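Local atomic coordinates of uncharacterized hypothetical protein (Parabacteroides merdae, PDB entry 4EI0), a protein that is of unknown function and belongs to the DUF4466 family, its chain folded largely into antiparallel beta-sheets. Residues 190-198 / 222-232. Sequence-based numbering, arbitrary orientation.
Sequences AAKIDIMYA and TELPSGFVNNT
The carbonyl oxygen of D194 takes two hydroxyl partners: T232 OG1 donates to D194 O over 2.7 Å, and T211 OG1 bonds to the same oxygen. The T232 hydroxyl approaches at a C=O...donor angle of 113°, tilted out of the carbonyl plane. The carboxylate of D194 forms a second tie to the 222-232 loop, N230 ND2 meeting D194 OD1 on its syn side at 2.9 Å. The carboxylate and amide groups are nearly parallel but offset, each partner lying out of the other's plane, which goes with the bent N-H...O angle of 140°. One water donates to both D194 OD1 and T232 OG1, joining the two links, while OD2 is held by F168 N. Another water accepts from N230 N and lies within bonding distance of I193 O and A190 O.

The F228 ring packs beside these polar links. Its CG stands anti to the backbone N (chi1 -176°), which carries the ring to the 190-198 backbone, with M196 N at its edge. I193 CG2 lies over one face, 4.1 Å from the centroid of the F228 ring, a CH-pi contact. Further along, the extended selenomethionine M196 reaches T222 tip to tip; M196 CE to T222 CG2 is a tight 3.5 Å, and M196 SE also packs on L224 CD2 at 3.9 Å. At the other end, the type II turn P225-F228 brings S226 O to 3.4 Å from A190 CB.

The contact thus lays the irregular loop preceding strand 233-238 against strand 195-199 and the residues leading into it; that strand runs between strands 165-167 and 207-210, a classic beta bulge sets D194 and I195 both opposite L166, and V282 of strand 278-283 touches I195 and T232.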
ATOM      1  N   ALA B 190      26.807  17.559  48.284  1.00 46.25           N
ATOM      2  CA  ALA B 190      27.652  18.674  47.837  1.00 55.69           C
ATOM      3  C   ALA B 190      28.964  18.226  47.156  1.00 51.54           C
ATOM      4  O   ALA B 190      29.409  18.860  46.208  1.00 54.48           O
ATOM      5  CB  ALA B 190      27.934  19.648  48.969  1.00 47.54           C
ATOM      6  N   ALA B 191      29.538  17.112  47.591  1.00 61.24           N
ATOM      7  CA  ALA B 191      30.778  16.572  47.005  1.00 57.83           C
ATOM      8  C   ALA B 191      30.617  16.077  45.551  1.00 54.13           C
ATOM      9  O   ALA B 191      31.575  15.987  44.840  1.00 65.98           O
ATOM     10  CB  ALA B 191      31.360  15.504  47.905  1.00 46.24           C
ATOM     11  N   LYS B 192      29.396  15.749  45.128  1.00 50.88           N
ATOM     12  CA  LYS B 192      29.071  15.318  43.748  1.00 54.08           C
ATOM     13  C   LYS B 192      28.756  16.494  42.799  1.00 44.42           C
ATOM     14  O   LYS B 192      28.548  16.268  41.615  1.00 50.52           O
ATOM     15  CB  LYS B 192      27.808  14.415  43.752  1.00 62.62           C
ATOM     16  CG  LYS B 192      28.095  12.950  43.935  1.00 66.06           C
ATOM     17  CD  LYS B 192      26.926  12.196  44.551  1.00 73.46           C
ATOM     18  CE  LYS B 192      25.756  12.139  43.616  1.00 59.60           C
ATOM     19  NZ  LYS B 192      25.070  10.824  43.625  1.00 52.97           N
ATOM     20  N   ILE B 193      28.662  17.718  43.331  1.00 47.98           N
ATOM     21  CA  ILE B 193      28.193  18.844  42.547  1.00 46.42           C
ATOM     22  C   ILE B 193      29.350  19.423  41.767  1.00 51.44           C
ATOM     23  O   ILE B 193      30.398  19.761  42.340  1.00 44.16           O
ATOM     24  CB  ILE B 193      27.558  19.965  43.388  1.00 47.21           C
ATOM     25  CG1 ILE B 193      26.457  19.402  44.291  1.00 46.23           C
ATOM     26  CG2 ILE B 193      26.985  21.052  42.440  1.00 45.11           C
ATOM     27  CD1 ILE B 193      25.482  18.489  43.629  1.00 49.25           C
ATOM     28  N   ASP B 194      29.115  19.572  40.460  1.00 50.62           N
ATOM     29  CA  ASP B 194      30.072  20.116  39.526  1.00 46.56           C
ATOM     30  C   ASP B 194      29.803  21.574  39.171  1.00 46.12           C
ATOM     31  O   ASP B 194      30.749  22.362  39.012  1.00 44.69           O
ATOM     32  CB  ASP B 194      30.119  19.176  38.287  1.00 46.03           C
ATOM     33  CG  ASP B 194      30.583  17.786  38.688  1.00 52.83           C
ATOM     34  OD1 ASP B 194      31.654  17.748  39.345  1.00 59.62           O
ATOM     35  OD2 ASP B 194      29.877  16.770  38.450  1.00 48.71           O
ATOM     36  N   ILE B 195      28.544  21.948  39.101  1.00 47.77           N
ATOM     37  CA  ILE B 195      28.165  23.301  38.694  1.00 48.58           C
ATOM     38  C   ILE B 195      26.985  23.743  39.539  1.00 46.62           C
ATOM     39  O   ILE B 195      26.058  22.955  39.780  1.00 44.57           O
ATOM     40  CB  ILE B 195      27.763  23.355  37.176  1.00 43.90           C
ATOM     41  CG1 ILE B 195      28.999  23.171  36.280  1.00 48.48           C
ATOM     42  CG2 ILE B 195      27.136  24.691  36.838  1.00 45.95           C
ATOM     43  CD1 ILE B 195      28.724  23.035  34.797  1.00 52.68           C
HETATM   44  N   MSE B 196      27.023  24.991  39.990  1.00 46.60           N
HETATM   45  CA  MSE B 196      25.874  25.625  40.612  1.00 47.26           C
HETATM   46  C   MSE B 196      25.318  26.660  39.656  1.00 50.83           C
HETATM   47  O   MSE B 196      26.038  27.573  39.226  1.00 45.68           O
HETATM   48  CB  MSE B 196      26.234  26.299  41.926  1.00 46.73           C
HETATM   49  CG  MSE B 196      25.032  27.023  42.573  1.00 49.22           C
HETATM   50 SE   MSE B 196      25.507  27.807  44.250  0.75 54.71          SE
HETATM   51  CE  MSE B 196      23.722  28.390  44.914  1.00 59.69           C
ATOM     52  N   TYR B 197      24.046  26.495  39.320  1.00 46.60           N
ATOM     53  CA  TYR B 197      23.310  27.509  38.575  1.00 46.76           C
ATOM     54  C   TYR B 197      22.767  28.551  39.515  1.00 54.30           C
ATOM     55  O   TYR B 197      22.348  28.231  40.621  1.00 52.20           O
ATOM     56  CB  TYR B 197      22.161  26.851  37.857  1.00 46.57           C
ATOM     57  CG  TYR B 197      21.139  27.816  37.402  1.00 52.85           C
ATOM     58  CD1 TYR B 197      21.309  28.494  36.196  1.00 58.92           C
ATOM     59  CD2 TYR B 197      20.011  28.073  38.155  1.00 55.35           C
ATOM     60  CE1 TYR B 197      20.383  29.405  35.747  1.00 57.37           C
ATOM     61  CE2 TYR B 197      19.061  29.003  37.714  1.00 65.55           C
ATOM     62  CZ  TYR B 197      19.255  29.667  36.507  1.00 65.52           C
ATOM     63  OH  TYR B 197      18.331  30.544  36.019  1.00 53.43           O
ATOM     64  N   ALA B 198      22.769  29.799  39.069  1.00 57.63           N
ATOM     65  CA  ALA B 198      22.067  30.866  39.742  1.00 56.04           C
ATOM     66  C   ALA B 198      21.562  31.850  38.699  1.00 63.47           C
ATOM     67  O   ALA B 198      22.244  32.084  37.725  1.00 53.52           O
ATOM     68  CB  ALA B 198      23.011  31.578  40.672  1.00 58.98           C
ATOM     69  N   THR B 222      25.402  35.042  45.327  1.00 67.33           N
ATOM     70  CA  THR B 222      25.234  33.589  45.422  1.00 67.90           C
ATOM     71  C   THR B 222      26.394  32.983  46.180  1.00 68.33           C
ATOM     72  O   THR B 222      27.528  33.438  46.037  1.00 70.83           O
ATOM     73  CB  THR B 222      25.182  32.952  44.020  1.00 70.61           C
ATOM     74  OG1 THR B 222      23.986  33.385  43.375  1.00 72.14           O
ATOM     75  CG2 THR B 222      25.233  31.400  44.070  1.00 75.58           C
ATOM     76  N   GLU B 223      26.113  31.986  47.010  1.00 69.55           N
ATOM     77  CA  GLU B 223      27.173  31.280  47.738  1.00 66.89           C
ATOM     78  C   GLU B 223      27.106  29.804  47.466  1.00 57.05           C
ATOM     79  O   GLU B 223      26.016  29.239  47.279  1.00 62.32           O
ATOM     80  CB  GLU B 223      27.040  31.506  49.227  1.00 74.46           C
ATOM     81  CG  GLU B 223      27.017  32.971  49.618  1.00 89.97           C
ATOM     82  CD  GLU B 223      26.685  33.159  51.078  1.00101.04           C
ATOM     83  OE1 GLU B 223      25.713  32.537  51.573  1.00 94.20           O
ATOM     84  OE2 GLU B 223      27.406  33.928  51.730  1.00109.12           O
ATOM     85  N   LEU B 224      28.282  29.203  47.354  1.00 62.23           N
ATOM     86  CA  LEU B 224      28.401  27.763  47.196  1.00 68.28           C
ATOM     87  C   LEU B 224      28.073  27.079  48.536  1.00 66.55           C
ATOM     88  O   LEU B 224      28.437  27.598  49.576  1.00 61.30           O
ATOM     89  CB  LEU B 224      29.831  27.394  46.787  1.00 69.43           C
ATOM     90  CG  LEU B 224      30.393  27.984  45.485  1.00 73.01           C
ATOM     91  CD1 LEU B 224      31.757  27.400  45.173  1.00 65.08           C
ATOM     92  CD2 LEU B 224      29.448  27.735  44.331  1.00 57.62           C
ATOM     93  N   PRO B 225      27.373  25.928  48.516  1.00 63.34           N
ATOM     94  CA  PRO B 225      27.230  25.196  49.770  1.00 64.83           C
ATOM     95  C   PRO B 225      28.566  24.631  50.222  1.00 67.43           C
ATOM     96  O   PRO B 225      29.470  24.461  49.408  1.00 66.17           O
ATOM     97  CB  PRO B 225      26.237  24.084  49.432  1.00 68.30           C
ATOM     98  CG  PRO B 225      26.370  23.876  47.974  1.00 70.60           C
ATOM     99  CD  PRO B 225      26.841  25.176  47.369  1.00 63.27           C
ATOM    100  N   SER B 226      28.722  24.388  51.518  1.00 67.43           N
ATOM    101  CA  SER B 226      29.999  23.874  51.989  1.00 72.81           C
ATOM    102  C   SER B 226      30.050  22.427  51.555  1.00 57.12           C
ATOM    103  O   SER B 226      29.010  21.715  51.461  1.00 62.10           O
ATOM    104  CB  SER B 226      30.205  24.029  53.510  1.00 77.03           C
ATOM    105  OG  SER B 226      29.151  23.417  54.233  1.00 70.54           O
ATOM    106  N   GLY B 227      31.252  22.006  51.210  1.00 59.10           N
ATOM    107  CA  GLY B 227      31.444  20.709  50.611  1.00 68.02           C
ATOM    108  C   GLY B 227      31.488  20.772  49.086  1.00 60.25           C
ATOM    109  O   GLY B 227      31.833  19.784  48.460  1.00 51.39           O
ATOM    110  N   PHE B 228      31.078  21.884  48.471  1.00 64.46           N
ATOM    111  CA  PHE B 228      31.191  22.011  46.992  1.00 57.77           C
ATOM    112  C   PHE B 228      32.650  22.343  46.670  1.00 62.86           C
ATOM    113  O   PHE B 228      33.060  23.489  46.705  1.00 70.62           O
ATOM    114  CB  PHE B 228      30.242  23.083  46.452  1.00 64.52           C
ATOM    115  CG  PHE B 228      30.204  23.223  44.932  1.00 57.49           C
ATOM    116  CD1 PHE B 228      31.225  22.774  44.105  1.00 68.61           C
ATOM    117  CD2 PHE B 228      29.145  23.894  44.339  1.00 72.31           C
ATOM    118  CE1 PHE B 228      31.171  22.970  42.737  1.00 66.76           C
ATOM    119  CE2 PHE B 228      29.086  24.069  42.976  1.00 72.07           C
ATOM    120  CZ  PHE B 228      30.100  23.613  42.175  1.00 60.10           C
ATOM    121  N   VAL B 229      33.427  21.321  46.361  1.00 60.39           N
ATOM    122  CA  VAL B 229      34.869  21.448  46.168  1.00 57.21           C
ATOM    123  C   VAL B 229      35.336  21.163  44.703  1.00 64.74           C
ATOM    124  O   VAL B 229      36.460  21.467  44.339  1.00 57.47           O
ATOM    125  CB  VAL B 229      35.579  20.470  47.117  1.00 62.04           C
ATOM    126  CG1 VAL B 229      35.360  20.885  48.575  1.00 55.62           C
ATOM    127  CG2 VAL B 229      35.048  19.058  46.880  1.00 55.40           C
ATOM    128  N   ASN B 230      34.487  20.599  43.849  1.00 56.85           N
ATOM    129  CA  ASN B 230      34.882  20.338  42.455  1.00 47.31           C
ATOM    130  C   ASN B 230      35.096  21.609  41.627  1.00 48.41           C
ATOM    131  O   ASN B 230      34.227  22.474  41.550  1.00 55.46           O
ATOM    132  CB  ASN B 230      33.852  19.452  41.758  1.00 49.48           C
ATOM    133  CG  ASN B 230      33.767  18.090  42.362  1.00 58.29           C
ATOM    134  OD1 ASN B 230      34.633  17.715  43.138  1.00 63.39           O
ATOM    135  ND2 ASN B 230      32.734  17.331  42.010  1.00 61.39           N
ATOM    136  N   ASN B 231      36.276  21.727  41.028  1.00 56.98           N
ATOM    137  CA  ASN B 231      36.594  22.861  40.152  1.00 59.88           C
ATOM    138  C   ASN B 231      36.413  22.472  38.664  1.00 57.69           C
ATOM    139  O   ASN B 231      37.313  21.972  38.018  1.00 56.26           O
ATOM    140  CB  ASN B 231      38.006  23.363  40.421  1.00 63.09           C
ATOM    141  CG  ASN B 231      38.250  24.720  39.812  1.00 66.15           C
ATOM    142  OD1 ASN B 231      37.325  25.410  39.347  1.00 78.25           O
ATOM    143  ND2 ASN B 231      39.501  25.094  39.761  1.00 71.57           N
ATOM    144  N   THR B 232      35.204  22.649  38.174  1.00 45.45           N
ATOM    145  CA  THR B 232      34.828  22.218  36.837  1.00 52.30           C
ATOM    146  C   THR B 232      35.379  23.176  35.779  1.00 48.48           C
ATOM    147  O   THR B 232      35.366  24.378  35.981  1.00 49.91           O
ATOM    148  CB  THR B 232      33.288  22.154  36.767  1.00 53.41           C
ATOM    149  OG1 THR B 232      32.823  21.257  37.777  1.00 51.09           O
ATOM    150  CG2 THR B 232      32.809  21.654  35.411  1.00 46.01           C
TER
HETATM  151  O   HOH W   1      31.939  19.415  44.550  1.00 51.44           O
HETATM  152  O   HOH W   2      34.063  18.838  38.379  1.00 47.19           O